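Local coordinates for KaiC-like domain-containing protein (Pyrococcus horikoshii, PDB 3BS4) that is of unknown function but has a KaiC-like, RecA-type alpha/beta fold and binds a peptide of unknown identity, at residues Gly108-Ala120 with Tyr151-Tyr163. Sequence-based numbering, arbitrary orientation.
Sequences GMLSSETLPIKYA and YLEVFTPEETLRY
Tyr163, Phe155 and Tyr151 form an aromatic wall against Ser112, Leu115, Pro116 and Tyr119, near the N-termini of helices 115-132 and 157-173 and the loop ahead of the second, in this KaiC-like alpha/beta fold built round a largely parallel sheet. Ser112 lies over one face of Phe155, its CB almost exactly on the ring normal, 4.1 Å from the centroid in a CH-pi contact; Val154 CG2 sits over the opposite face, toward its rim. To one side, Ser112 CB is 3.5 Å from the backbone O of Glu159. Tyr163, its CG anti to the backbone N (chi1 164°), slides its ring in beside Pro116, whose CG comes within 3.7 Å of Tyr163 CE1, while Ser112 O meets the edge of the ring in its plane. Leu115 CD2 fills the angle between three rings, touching Tyr151 CE1 at 3.7 Å, Tyr163 CE1 and Phe155 CZ. Tyr163 OH lies in the plane of the Tyr119 ring, at its edge, 3.2 Å from CE2. An alanine in place of Tyr163 would probably leave Pro116 and Leu115 facing a gap and deprive the bound peptide of a hydrogen-bonding hydroxyl. Tyr151 OH and Tyr163 OH each hydrogen-bond a polar side chain of the bound peptide, and Tyr119, whose hydroxyl also pairs with Thr89 OG1, packs on one. Tyr119 and Tyr151 approach from opposite directions, their OH atoms sharing a 2.6 Å hydrogen bond.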
loop_
_atom_site.group_PDB
_atom_site.type_symbol
_atom_site.label_atom_id
_atom_site.label_comp_id
_atom_site.label_asym_id
_atom_site.label_seq_id
_atom_site.Cartn_x
_atom_site.Cartn_y
_atom_site.Cartn_z
ATOM N N GLY A 108 -18.906 10.250 -9.929
ATOM C CA GLY A 108 -19.347 9.676 -11.203
ATOM C C GLY A 108 -19.241 8.168 -11.311
ATOM O O GLY A 108 -19.130 7.460 -10.302
ATOM N N MET A 109 -19.272 7.671 -12.545
ATOM C CA MET A 109 -19.194 6.242 -12.787
ATOM C C MET A 109 -17.798 5.767 -12.449
ATOM O O MET A 109 -16.804 6.327 -12.925
ATOM C CB MET A 109 -19.545 5.906 -14.247
ATOM C CG MET A 109 -19.256 4.465 -14.691
ATOM S SD MET A 109 -20.252 3.171 -13.891
ATOM C CE MET A 109 -21.882 3.567 -14.523
ATOM N N LEU A 110 -17.743 4.735 -11.615
ATOM C CA LEU A 110 -16.480 4.104 -11.263
ATOM C C LEU A 110 -16.407 2.706 -11.846
ATOM O O LEU A 110 -16.897 1.731 -11.266
ATOM C CB LEU A 110 -16.303 4.081 -9.734
ATOM C CG LEU A 110 -16.407 5.450 -9.039
ATOM C CD1 LEU A 110 -16.284 5.309 -7.504
ATOM C CD2 LEU A 110 -15.389 6.449 -9.582
ATOM N N SER A 111 -15.803 2.600 -13.012
ATOM C CA SER A 111 -15.690 1.314 -13.645
ATOM C C SER A 111 -14.229 0.992 -13.832
ATOM O O SER A 111 -13.355 1.837 -13.580
ATOM C CB SER A 111 -16.405 1.324 -15.000
ATOM O OG SER A 111 -15.670 2.082 -15.935
ATOM N N SER A 112 -13.966 -0.226 -14.282
ATOM C CA SER A 112 -12.628 -0.665 -14.573
ATOM C C SER A 112 -11.993 0.212 -15.645
ATOM O O SER A 112 -10.774 0.248 -15.757
ATOM C CB SER A 112 -12.634 -2.138 -14.994
ATOM O OG SER A 112 -13.531 -2.343 -16.076
ATOM N N GLU A 113 -12.829 0.914 -16.429
ATOM C CA GLU A 113 -12.373 1.797 -17.504
ATOM C C GLU A 113 -12.167 3.254 -17.063
ATOM O O GLU A 113 -11.299 3.941 -17.560
ATOM C CB GLU A 113 -13.389 1.785 -18.650
ATOM C CG GLU A 113 -13.749 0.404 -19.179
ATOM C CD GLU A 113 -14.778 0.462 -20.296
ATOM O OE1 GLU A 113 -15.841 1.098 -20.115
ATOM O OE2 GLU A 113 -14.520 -0.129 -21.362
ATOM N N THR A 114 -13.012 3.736 -16.159
ATOM C CA THR A 114 -12.962 5.156 -15.763
ATOM C C THR A 114 -12.037 5.415 -14.575
ATOM O O THR A 114 -11.506 6.521 -14.425
ATOM C CB THR A 114 -14.348 5.708 -15.370
ATOM O OG1 THR A 114 -14.800 5.057 -14.174
ATOM C CG2 THR A 114 -15.371 5.496 -16.499
ATOM N N LEU A 115 -11.869 4.399 -13.727
ATOM C CA LEU A 115 -11.157 4.582 -12.461
ATOM C C LEU A 115 -9.690 5.062 -12.624
ATOM O O LEU A 115 -9.266 5.959 -11.888
ATOM C CB LEU A 115 -11.245 3.313 -11.608
ATOM C CG LEU A 115 -10.729 3.436 -10.174
ATOM C CD1 LEU A 115 -11.356 4.631 -9.457
ATOM C CD2 LEU A 115 -10.944 2.162 -9.371
ATOM N N PRO A 116 -8.906 4.466 -13.545
ATOM C CA PRO A 116 -7.515 4.915 -13.693
ATOM C C PRO A 116 -7.332 6.420 -13.895
ATOM O O PRO A 116 -6.512 7.017 -13.196
ATOM C CB PRO A 116 -7.024 4.135 -14.924
ATOM C CG PRO A 116 -7.756 2.843 -14.799
ATOM C CD PRO A 116 -9.166 3.307 -14.428
ATOM N N ILE A 117 -8.081 7.025 -14.815
ATOM C CA ILE A 117 -7.954 8.473 -15.046
ATOM C C ILE A 117 -8.474 9.281 -13.851
ATOM O O ILE A 117 -7.938 10.357 -13.526
ATOM C CB ILE A 117 -8.580 8.919 -16.416
ATOM C CG1 ILE A 117 -8.155 10.342 -16.775
ATOM C CG2 ILE A 117 -10.079 8.782 -16.423
ATOM C CD1 ILE A 117 -6.868 10.359 -17.578
ATOM N N LYS A 118 -9.498 8.770 -13.174
ATOM C CA LYS A 118 -10.003 9.461 -11.988
ATOM C C LYS A 118 -8.962 9.445 -10.853
ATOM O O LYS A 118 -8.776 10.452 -10.153
ATOM C CB LYS A 118 -11.360 8.911 -11.556
ATOM C CG LYS A 118 -12.424 9.236 -12.608
ATOM C CD LYS A 118 -13.833 8.884 -12.172
ATOM C CE LYS A 118 -14.809 9.490 -13.189
ATOM N NZ LYS A 118 -16.218 9.080 -12.895
ATOM N N TYR A 119 -8.258 8.321 -10.700
ATOM C CA TYR A 119 -7.154 8.293 -9.731
ATOM C C TYR A 119 -6.052 9.272 -10.121
ATOM O O TYR A 119 -5.490 9.961 -9.264
ATOM C CB TYR A 119 -6.524 6.913 -9.632
ATOM C CG TYR A 119 -7.158 5.981 -8.626
ATOM C CD1 TYR A 119 -7.547 6.422 -7.359
ATOM C CD2 TYR A 119 -7.266 4.631 -8.911
ATOM C CE1 TYR A 119 -8.107 5.527 -6.424
ATOM C CE2 TYR A 119 -7.815 3.742 -8.000
ATOM C CZ TYR A 119 -8.242 4.189 -6.776
ATOM O OH TYR A 119 -8.757 3.279 -5.884
ATOM N N ALA A 120 -5.726 9.310 -11.408
ATOM C CA ALA A 120 -4.600 10.130 -11.863
ATOM C C ALA A 120 -4.873 11.592 -11.561
ATOM O O ALA A 120 -3.982 12.319 -11.145
ATOM C CB ALA A 120 -4.366 9.923 -13.359
ATOM N N TYR A 151 -10.560 -4.829 -5.122
ATOM C CA TYR A 151 -11.196 -4.583 -6.427
ATOM C C TYR A 151 -12.086 -5.739 -6.862
ATOM O O TYR A 151 -13.001 -5.530 -7.627
ATOM C CB TYR A 151 -10.151 -4.264 -7.495
ATOM C CG TYR A 151 -9.541 -2.906 -7.270
ATOM C CD1 TYR A 151 -10.345 -1.766 -7.259
ATOM C CD2 TYR A 151 -8.159 -2.763 -7.040
ATOM C CE1 TYR A 151 -9.801 -0.499 -7.038
ATOM C CE2 TYR A 151 -7.609 -1.486 -6.806
ATOM C CZ TYR A 151 -8.436 -0.376 -6.815
ATOM O OH TYR A 151 -7.936 0.893 -6.576
ATOM N N LEU A 152 -11.793 -6.945 -6.394
ATOM C CA LEU A 152 -12.601 -8.097 -6.774
ATOM C C LEU A 152 -14.005 -8.044 -6.168
ATOM O O LEU A 152 -14.867 -8.861 -6.541
ATOM C CB LEU A 152 -11.878 -9.398 -6.417
ATOM C CG LEU A 152 -10.601 -9.684 -7.217
ATOM C CD1 LEU A 152 -9.852 -10.883 -6.650
ATOM C CD2 LEU A 152 -10.921 -9.928 -8.708
ATOM N N GLU A 153 -14.253 -7.101 -5.252
ATOM C CA GLU A 153 -15.609 -6.917 -4.709
ATOM C C GLU A 153 -16.485 -6.115 -5.663
ATOM O O GLU A 153 -17.719 -6.200 -5.593
ATOM C CB GLU A 153 -15.555 -6.241 -3.335
ATOM C CG GLU A 153 -14.884 -7.096 -2.287
ATOM C CD GLU A 153 -14.341 -6.312 -1.096
ATOM O OE1 GLU A 153 -14.919 -5.257 -0.741
ATOM O OE2 GLU A 153 -13.324 -6.761 -0.511
ATOM N N VAL A 154 -15.855 -5.348 -6.561
ATOM C CA VAL A 154 -16.575 -4.441 -7.468
ATOM C C VAL A 154 -16.362 -4.756 -8.955
ATOM O O VAL A 154 -17.202 -4.394 -9.791
ATOM C CB VAL A 154 -16.261 -2.932 -7.212
ATOM C CG1 VAL A 154 -16.883 -2.449 -5.889
ATOM C CG2 VAL A 154 -14.751 -2.655 -7.220
ATOM N N PHE A 155 -15.230 -5.389 -9.275
ATOM C CA PHE A 155 -14.894 -5.759 -10.661
ATOM C C PHE A 155 -14.811 -7.279 -10.791
ATOM O O PHE A 155 -14.390 -7.973 -9.867
ATOM C CB PHE A 155 -13.524 -5.210 -11.082
ATOM C CG PHE A 155 -13.367 -3.696 -10.997
ATOM C CD1 PHE A 155 -14.461 -2.812 -11.085
ATOM C CD2 PHE A 155 -12.077 -3.150 -10.868
ATOM C CE1 PHE A 155 -14.269 -1.423 -11.014
ATOM C CE2 PHE A 155 -11.886 -1.775 -10.804
ATOM C CZ PHE A 155 -12.978 -0.910 -10.868
ATOM N N THR A 156 -15.158 -7.809 -11.965
ATOM C CA THR A 156 -14.862 -9.208 -12.258
ATOM C C THR A 156 -13.344 -9.419 -12.371
ATOM O O THR A 156 -12.590 -8.446 -12.499
ATOM C CB THR A 156 -15.554 -9.659 -13.569
ATOM O OG1 THR A 156 -14.918 -9.026 -14.684
ATOM C CG2 THR A 156 -17.034 -9.286 -13.553
ATOM N N PRO A 157 -12.872 -10.673 -12.294
ATOM C CA PRO A 157 -11.451 -10.889 -12.546
ATOM C C PRO A 157 -10.968 -10.340 -13.903
ATOM O O PRO A 157 -9.894 -9.743 -13.988
ATOM C CB PRO A 157 -11.309 -12.417 -12.463
ATOM C CG PRO A 157 -12.426 -12.810 -11.505
ATOM C CD PRO A 157 -13.559 -11.923 -11.894
ATOM N N GLU A 158 -11.771 -10.533 -14.944
ATOM C CA GLU A 158 -11.438 -10.058 -16.272
ATOM C C GLU A 158 -11.325 -8.527 -16.285
ATOM O O GLU A 158 -10.363 -7.964 -16.827
ATOM C CB GLU A 158 -12.515 -10.529 -17.244
ATOM C CG GLU A 158 -12.483 -12.048 -17.483
ATOM C CD GLU A 158 -13.121 -12.918 -16.371
ATOM O OE1 GLU A 158 -13.807 -12.408 -15.439
ATOM O OE2 GLU A 158 -12.935 -14.157 -16.466
ATOM N N GLU A 159 -12.299 -7.868 -15.653
ATOM C CA GLU A 159 -12.297 -6.410 -15.516
ATOM C C GLU A 159 -11.093 -5.928 -14.723
ATOM O O GLU A 159 -10.482 -4.918 -15.080
ATOM C CB GLU A 159 -13.589 -5.924 -14.846
ATOM C CG GLU A 159 -14.799 -5.935 -15.777
ATOM C CD GLU A 159 -16.139 -5.808 -15.060
ATOM O OE1 GLU A 159 -16.206 -5.868 -13.809
ATOM O OE2 GLU A 159 -17.172 -5.660 -15.770
ATOM N N THR A 160 -10.757 -6.654 -13.656
ATOM C CA THR A 160 -9.622 -6.267 -12.805
ATOM C C THR A 160 -8.314 -6.394 -13.578
ATOM O O THR A 160 -7.451 -5.526 -13.503
ATOM C CB THR A 160 -9.607 -7.104 -11.505
ATOM O OG1 THR A 160 -10.883 -6.978 -10.859
ATOM C CG2 THR A 160 -8.501 -6.643 -10.567
ATOM N N LEU A 161 -8.191 -7.454 -14.374
ATOM C CA LEU A 161 -6.986 -7.624 -15.177
ATOM C C LEU A 161 -6.824 -6.506 -16.195
ATOM O O LEU A 161 -5.719 -6.000 -16.383
ATOM C CB LEU A 161 -6.999 -9.000 -15.855
ATOM C CG LEU A 161 -6.694 -10.141 -14.866
ATOM C CD1 LEU A 161 -7.172 -11.495 -15.379
ATOM C CD2 LEU A 161 -5.206 -10.203 -14.519
ATOM N N ARG A 162 -7.917 -6.114 -16.838
ATOM C CA ARG A 162 -7.893 -4.976 -17.777
ATOM C C ARG A 162 -7.600 -3.683 -17.043
ATOM O O ARG A 162 -6.827 -2.852 -17.515
ATOM C CB ARG A 162 -9.231 -4.832 -18.508
ATOM C CG ARG A 162 -9.542 -5.972 -19.430
ATOM C CD ARG A 162 -10.593 -5.564 -20.474
ATOM N NE ARG A 162 -11.696 -4.778 -19.912
ATOM C CZ ARG A 162 -12.860 -5.287 -19.515
ATOM N NH1 ARG A 162 -13.083 -6.594 -19.601
ATOM N NH2 ARG A 162 -13.803 -4.482 -19.027
ATOM N N TYR A 163 -8.226 -3.514 -15.879
ATOM C CA TYR A 163 -7.993 -2.332 -15.047
ATOM C C TYR A 163 -6.513 -2.135 -14.684
ATOM O O TYR A 163 -5.979 -1.015 -14.749
ATOM C CB TYR A 163 -8.853 -2.429 -13.777
ATOM C CG TYR A 163 -8.411 -1.492 -12.702
ATOM C CD1 TYR A 163 -8.693 -0.124 -12.784
ATOM C CD2 TYR A 163 -7.677 -1.963 -11.613
ATOM C CE1 TYR A 163 -8.270 0.753 -11.795
ATOM C CE2 TYR A 163 -7.241 -1.089 -10.610
ATOM C CZ TYR A 163 -7.550 0.273 -10.722
ATOM O OH TYR A 163 -7.140 1.181 -9.767
#